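Local atomic coordinates of AvrL567-A (Melampsora lini, PDB entry 2OPC), a protein that is a flax rust avirulence protein, probably a secreted effector whose recognition by the host triggers plant disease resistance. Residues A[79-82]-A[83-86]. Numbering follows the deposited sequence.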
loop_
_atom_site.group_PDB
_atom_site.type_symbol
_atom_site.label_atom_id
_atom_site.label_comp_id
_atom_site.label_asym_id
_atom_site.label_seq_id
_atom_site.Cartn_x
_atom_site.Cartn_y
_atom_site.Cartn_z
ATOM N N THR A 79 3.809 2.534 8.577
ATOM C CA THR A 79 2.939 3.712 8.651
ATOM C C THR A 79 3.326 4.781 7.662
ATOM O O THR A 79 4.496 4.852 7.205
ATOM C CB THR A 79 2.953 4.338 10.060
ATOM O OG1 THR A 79 4.268 4.799 10.348
ATOM C CG2 THR A 79 2.513 3.345 11.116
ATOM N N VAL A 80 2.340 5.599 7.325
ATOM C CA VAL A 80 2.584 6.808 6.539
ATOM C C VAL A 80 1.970 7.986 7.252
ATOM O O VAL A 80 1.208 7.809 8.206
ATOM C CB VAL A 80 2.012 6.667 5.123
ATOM C CG1 VAL A 80 2.754 5.542 4.343
ATOM C CG2 VAL A 80 0.498 6.380 5.153
ATOM N N ASN A 81 2.353 9.202 6.859
ATOM C CA ASN A 81 1.901 10.374 7.599
ATOM C C ASN A 81 1.820 11.586 6.700
ATOM O O ASN A 81 2.327 11.596 5.580
ATOM C CB ASN A 81 2.835 10.577 8.802
ATOM C CG ASN A 81 4.279 10.888 8.385
ATOM O OD1 ASN A 81 4.544 11.925 7.787
ATOM N ND2 ASN A 81 5.218 9.968 8.678
ATOM N N SER A 82 1.184 12.621 7.224
ATOM C CA SER A 82 0.942 13.826 6.451
ATOM C C SER A 82 2.202 14.678 6.256
ATOM O O SER A 82 2.149 15.665 5.520
ATOM C CB SER A 82 -0.196 14.637 7.085
ATOM O OG SER A 82 0.046 14.918 8.441
ATOM N N ASN A 83 3.323 14.288 6.855
ATOM C CA ASN A 83 4.575 14.993 6.554
ATOM C C ASN A 83 5.282 14.397 5.351
ATOM O O ASN A 83 6.320 14.892 4.922
ATOM C CB ASN A 83 5.523 15.084 7.768
ATOM C CG ASN A 83 5.030 16.046 8.796
ATOM O OD1 ASN A 83 4.254 16.951 8.502
ATOM N ND2 ASN A 83 5.489 15.866 10.020
ATOM N N MET A 84 4.680 13.371 4.735
ATOM C CA MET A 84 5.225 12.784 3.511
ATOM C C MET A 84 4.689 13.495 2.266
ATOM O O MET A 84 4.339 12.856 1.257
ATOM C CB MET A 84 4.852 11.283 3.455
ATOM C CG MET A 84 5.558 10.502 4.533
ATOM S SD MET A 84 4.968 8.801 4.491
ATOM C CE MET A 84 6.143 8.000 5.570
ATOM N N ASP A 85 4.653 14.810 2.305
ATOM C CA ASP A 85 4.006 15.577 1.241
ATOM C C ASP A 85 4.968 16.100 0.174
ATOM O O ASP A 85 4.506 16.532 -0.907
ATOM C CB ASP A 85 3.192 16.751 1.836
ATOM C CG ASP A 85 3.998 17.657 2.786
ATOM O OD1 ASP A 85 5.128 17.287 3.129
ATOM O OD2 ASP A 85 3.457 18.713 3.216
ATOM N N GLN A 86 6.282 16.081 0.435
ATOM C CA GLN A 86 7.249 16.661 -0.500
ATOM C C GLN A 86 8.047 15.627 -1.274
ATOM O O GLN A 86 8.590 15.934 -2.346
ATOM C CB GLN A 86 8.233 17.574 0.246
ATOM C CG GLN A 86 7.544 18.789 0.871
ATOM C CD GLN A 86 7.160 19.895 -0.139
ATOM O OE1 GLN A 86 7.389 19.790 -1.359
ATOM N NE2 GLN A 86 6.601 20.986 0.391
HETATM O O HOH W 1 1.639 17.141 8.764
#
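N81 and M84 close a type I beta turn at the end of strand 75-81, and an Asx turn is built into its first half. For the beta turn, the backbone N of M84 donates to N81 O at 3.1 Å. For the Asx turn, the side chain of N81 folds forward along the chain: with chi1 at 64° its CG is tucked between the two backbone arms of its own residue, and OD1 takes the N-H of N83 at 2.8 Å. That donor lies in the amide plane on a lone pair of OD1, although the bond is bent, with an N-H...O angle of 133°. The backbone and side-chain oxygens of N81 thus hold two successive N-H groups of the turn.

The side chain of M84 runs back along the strand. Extended beyond CG, it brings SD to 3.6 Å from N81 N, a weak N-H...S bond, and to 3.7 Å from V80 CB, an apolar contact in which the two side chains cross at about a right angle. CE ends beside the amide of N81, 3.8 Å from ND2.

One water links S82 OG (2.8 Å) to N83 OD1, to which it donates; S82 OG also hydrogen-bonds L57 N.

Strand 75-81 is an outermost strand of the four-stranded antiparallel sheet, paired with strand 58-63 through V80 and F59. V80 also touches F46, and M84 makes a backbone bond to W48, so the turn bridges to edge strand 44-48 of the three-stranded sheet.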